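Local coordinates for bacterial transferase hexapeptide (Three repeats) family protein (PDB 4M9C) that acetylates a UDP-linked amino sugar during the biosynthesis of UDP-N,N'-diacetylbacillosamine, very probably using acetyl-CoA as the acetyl donor, at the interface of chains A and B. Residues are numbered along the deposited sequence; one frame, centred on the assembly and turned at random. Chains: chain A/B, Bacterial transferase hexapeptide (Three repeats) family protein.

Contact 1: the interface of chains A and B. Residues chain A 97, 99, 115-117, 134; chain B 97, 114-115, 132-133.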
# COMPACT_ATOMS: atom_id res chain seq x y z
N ASN A 97 -8.08 -9.23 -2.19
CA ASN A 97 -6.63 -9.16 -2.05
C ASN A 97 -6.14 -9.01 -0.60
O ASN A 97 -4.94 -8.80 -0.38
CB ASN A 97 -6.02 -8.08 -2.95
CG ASN A 97 -6.38 -6.67 -2.50
OD1 ASN A 97 -7.02 -6.48 -1.47
ND2 ASN A 97 -5.98 -5.68 -3.29
N VAL A 99 -4.68 -9.87 2.90
CA VAL A 99 -3.75 -10.89 3.37
C VAL A 99 -3.85 -11.04 4.89
O VAL A 99 -3.80 -10.04 5.62
CB VAL A 99 -2.29 -10.52 3.00
CG1 VAL A 99 -1.29 -11.46 3.68
CG2 VAL A 99 -2.11 -10.54 1.48
N PHE A 115 -6.38 -4.17 -0.13
CA PHE A 115 -4.97 -3.96 0.20
C PHE A 115 -4.69 -3.91 1.70
O PHE A 115 -3.73 -3.28 2.14
CB PHE A 115 -4.39 -2.72 -0.50
CG PHE A 115 -4.50 -2.77 -1.98
CD1 PHE A 115 -3.62 -3.56 -2.72
CD2 PHE A 115 -5.50 -2.08 -2.65
CE1 PHE A 115 -3.73 -3.64 -4.11
CE2 PHE A 115 -5.61 -2.15 -4.03
CZ PHE A 115 -4.72 -2.93 -4.76
N THR A 116 -5.53 -4.57 2.48
CA THR A 116 -5.25 -4.67 3.91
C THR A 116 -4.42 -5.90 4.22
O THR A 116 -4.42 -6.87 3.46
CB THR A 116 -6.52 -4.72 4.76
OG1 THR A 116 -7.49 -5.57 4.12
CG2 THR A 116 -7.09 -3.31 4.95
N CYS A 117 -3.75 -5.87 5.36
CA CYS A 117 -2.84 -6.94 5.72
C CYS A 117 -2.81 -7.10 7.23
O CYS A 117 -2.60 -6.13 7.95
CB CYS A 117 -1.44 -6.63 5.21
SG CYS A 117 -0.20 -7.95 5.53
N SER A 134 -4.52 -0.22 5.09
CA SER A 134 -4.15 -0.30 6.51
C SER A 134 -3.65 -1.71 6.86
O SER A 134 -3.99 -2.69 6.19
CB SER A 134 -5.29 0.14 7.44
OG SER A 134 -6.40 -0.75 7.39
N ASN B 97 1.84 -11.98 -3.52
CA ASN B 97 1.39 -10.74 -4.16
C ASN B 97 2.49 -9.72 -4.46
O ASN B 97 2.21 -8.60 -4.91
CB ASN B 97 0.26 -10.10 -3.35
CG ASN B 97 0.74 -9.52 -2.02
OD1 ASN B 97 1.95 -9.52 -1.74
ND2 ASN B 97 -0.19 -9.02 -1.21
N PRO B 114 4.54 -9.23 2.08
CA PRO B 114 3.34 -8.88 1.31
C PRO B 114 3.25 -7.41 0.89
O PRO B 114 3.74 -6.50 1.58
CB PRO B 114 2.21 -9.26 2.27
CG PRO B 114 2.77 -10.43 3.02
CD PRO B 114 4.19 -9.98 3.31
N PHE B 115 2.64 -7.20 -0.28
CA PHE B 115 2.44 -5.88 -0.86
C PHE B 115 3.72 -5.11 -1.17
O PHE B 115 3.71 -3.89 -1.23
CB PHE B 115 1.47 -5.05 -0.00
CG PHE B 115 0.12 -5.70 0.17
CD1 PHE B 115 -0.82 -5.64 -0.83
CD2 PHE B 115 -0.20 -6.38 1.34
CE1 PHE B 115 -2.08 -6.25 -0.68
CE2 PHE B 115 -1.44 -6.98 1.50
CZ PHE B 115 -2.38 -6.92 0.49
N ILE B 132 6.38 -5.24 4.66
CA ILE B 132 5.11 -5.00 3.98
C ILE B 132 4.92 -3.58 3.44
O ILE B 132 5.28 -2.60 4.10
CB ILE B 132 3.91 -5.43 4.83
CG1 ILE B 132 3.93 -4.75 6.20
CG2 ILE B 132 3.92 -6.95 5.02
CD1 ILE B 132 2.74 -5.13 7.05
N TYR B 133 4.39 -3.49 2.22
CA TYR B 133 4.15 -2.23 1.52
C TYR B 133 5.38 -1.42 1.11
O TYR B 133 5.22 -0.32 0.59
CB TYR B 133 3.20 -1.33 2.33
CG TYR B 133 1.89 -2.00 2.66
CD1 TYR B 133 0.83 -1.97 1.77
CD2 TYR B 133 1.73 -2.65 3.87
CE1 TYR B 133 -0.38 -2.59 2.08
CE2 TYR B 133 0.55 -3.27 4.19
CZ TYR B 133 -0.51 -3.23 3.29
OH TYR B 133 -1.69 -3.84 3.63
O HOH W 1 -2.83 -9.35 -1.96

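Contact 2: the interface of chains A and B. Residues chain A 135, 153, 155, 171; chain B 132, 150, 168-169.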
# COMPACT_ATOMS: atom_id res chain seq x y z
N TYR A 135 -2.83 -1.80 7.90
CA TYR A 135 -2.33 -3.11 8.33
C TYR A 135 -2.12 -3.19 9.83
O TYR A 135 -2.00 -2.18 10.51
CB TYR A 135 -1.04 -3.46 7.60
CG TYR A 135 0.17 -2.63 7.99
CD1 TYR A 135 0.79 -2.81 9.23
CD2 TYR A 135 0.72 -1.71 7.11
CE1 TYR A 135 1.92 -2.07 9.58
CE2 TYR A 135 1.84 -0.97 7.46
CZ TYR A 135 2.44 -1.15 8.70
OH TYR A 135 3.55 -0.42 9.04
N LYS A 153 -0.99 2.58 9.72
CA LYS A 153 0.10 1.61 9.86
C LYS A 153 0.39 1.27 11.32
O LYS A 153 1.01 2.04 12.05
CB LYS A 153 1.37 2.13 9.18
CG LYS A 153 1.23 2.23 7.66
CD LYS A 153 2.38 2.97 6.99
CE LYS A 153 2.08 4.48 6.93
N ASN A 155 2.37 -1.09 13.55
CA ASN A 155 3.47 -2.04 13.61
C ASN A 155 3.43 -2.96 14.82
O ASN A 155 2.41 -3.09 15.48
CB ASN A 155 4.80 -1.31 13.49
CG ASN A 155 4.92 -0.59 12.17
OD1 ASN A 155 4.87 0.65 12.10
ND2 ASN A 155 5.04 -1.36 11.11
N VAL A 171 1.25 6.57 11.25
CA VAL A 171 2.17 5.47 11.52
C VAL A 171 2.40 5.36 13.01
O VAL A 171 2.62 6.37 13.69
CB VAL A 171 3.54 5.74 10.90
CG1 VAL A 171 4.37 4.44 10.86
CG2 VAL A 171 3.38 6.34 9.52
N ILE B 132 6.38 -5.24 4.66
CA ILE B 132 5.11 -5.00 3.98
C ILE B 132 4.92 -3.58 3.44
O ILE B 132 5.28 -2.60 4.10
CB ILE B 132 3.91 -5.43 4.83
CG1 ILE B 132 3.93 -4.75 6.20
CG2 ILE B 132 3.92 -6.95 5.02
CD1 ILE B 132 2.74 -5.13 7.05
N PRO B 150 8.24 -1.48 7.23
CA PRO B 150 6.98 -1.42 6.46
C PRO B 150 6.68 -0.03 5.91
O PRO B 150 6.90 0.97 6.61
CB PRO B 150 5.92 -1.84 7.48
CG PRO B 150 6.68 -2.70 8.45
CD PRO B 150 8.04 -2.07 8.56
N THR B 168 9.83 2.92 9.09
CA THR B 168 8.43 2.74 8.70
C THR B 168 7.82 4.01 8.13
O THR B 168 7.95 5.08 8.71
CB THR B 168 7.59 2.32 9.90
OG1 THR B 168 8.28 1.30 10.61
CG2 THR B 168 6.28 1.78 9.44
N GLY B 169 7.15 3.88 6.99
CA GLY B 169 6.46 4.99 6.39
C GLY B 169 7.37 6.09 5.89
O GLY B 169 6.90 7.14 5.48

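Contact 1: the interface of chains A and B
The ring of B:Phe115 is pushed into chain A between the backbone of A:Phe115 and the side chains of A:Val99 and A:Cys117. One of its faces looks toward A:Phe115 O, which lies nearer the rim than the middle; the other is capped centrally by its own chain's amide, B:Asn97 ND2, 3.2 Å from the ring plane. The ring of A:Phe115 has the matching cap from A:Asn97 ND2 and is met edge-on by B:Phe115 CD1. One coil further along, B:Phe115 CB lies against one face of the B:Tyr133 ring, while A:Phe115 O comes to that ring's edge, in its plane. In this left-handed beta-helix of hexapeptide repeats, the asparagines, phenylalanines and B:Tyr133 occupy turns, with A:Val99 and A:Cys117 on the strands that follow. Asparagine suits its turn because its amide works at both ends: beside the ND2 cap, A:Asn97 OD1 accepts the N-H of A:Phe115 N at 2.7 Å, nearly straight (175° at H), and B:Asn97 and B:Phe115 do the same. B:Asn97 ND2 also reaches water 1, which meets A:Asn97 O. B:Phe115 CE2 touches the methyl A:Val99 CG2 at 3.6 Å; branched valine and slim cysteine give apolar walls without bulk. With CG anti to the carbonyl carbon (chi1 -56°), B:Tyr133 directs its phenol into chain A, where tyrosine suits both neighbours: CZ packs 4.0 Å from A:Cys117 CB, and B:Tyr133 OH donates to A:Phe115 O at 2.6 Å from above the carbonyl plane.

Contact 2: the interface of chains A and B
A:Tyr135, A:Lys153 and A:Val171 are held in extended backbone on short strands (135-136, 153-154 and 171-172), and they face loop residues of chain B, where B:Ile132, B:Pro150 and B:Thr168 share a polyproline-like backbone and B:Gly169 turns to positive phi (67°). This spacing of eighteen residues reflects the left-handed beta-helix of the hexapeptide-repeat acyltransferases, in which equivalent positions of successive coils stack in rows. The ring of A:Tyr135 is sandwiched. B:Ile132 CD1 sits over one face, 3.8 Å from the centroid of the A:Tyr135 ring in a CH-pi contact, and A:Lys153 CA backs the opposite face near its border. Isoleucine suits the place because CG1, set between the backbone N and the carbonyl carbon (chi1 55°) and extended beyond, swings CD1 over the ring. B:Pro150 meets the phenol end at about a right angle, with its CB 3.8 Å from A:Tyr135 CZ; a proline offers a rigid, apolar surface here. Within chain A, A:Tyr135 OH accepts a hydrogen bond from A:Asn155 ND2 at 2.7 Å. Bent to 126° at H, with the oxygen well out of the amide plane, it is a strained bond that may still help position the two tips. The asparagine amide is split across the interface: A:Asn155 ND2 lies 3.4 Å from B:Pro150 CG, and A:Asn155 OD1 faces the methyl B:Thr168 CG2 at 3.2 Å, tip to tip. The threonine hydroxyl is not bonded to that oxygen. CG2 of B:Thr168, anti to the backbone N, also packs against A:Val171 CG1 at 3.6 Å. Van der Waals contact without a direct polar bond carries the patch. B:Gly169, lacking a side chain, adopts the turn easily; the incompletely modelled A:Lys153 passes it more loosely.

The C-alpha centres of contact 1 and contact 2 lie about 11 Å apart, and B:Ile132 belongs to both: its CG2 branch borders contact 1, while CD1 serves contact 2. Together they form successive levels of one seam running along the stacked coils of the two beta-helices. The character changes down the seam, from aromatic rings with a direct hydrogen bond and a water bridge to van der Waals contact without a direct polar bond between the chains. The deposited assembly holds three copies, as expected for hexapeptide-repeat acyltransferases, so this heterologous, non-two-fold seam is plausibly repeated around the trimer and helps hold it together.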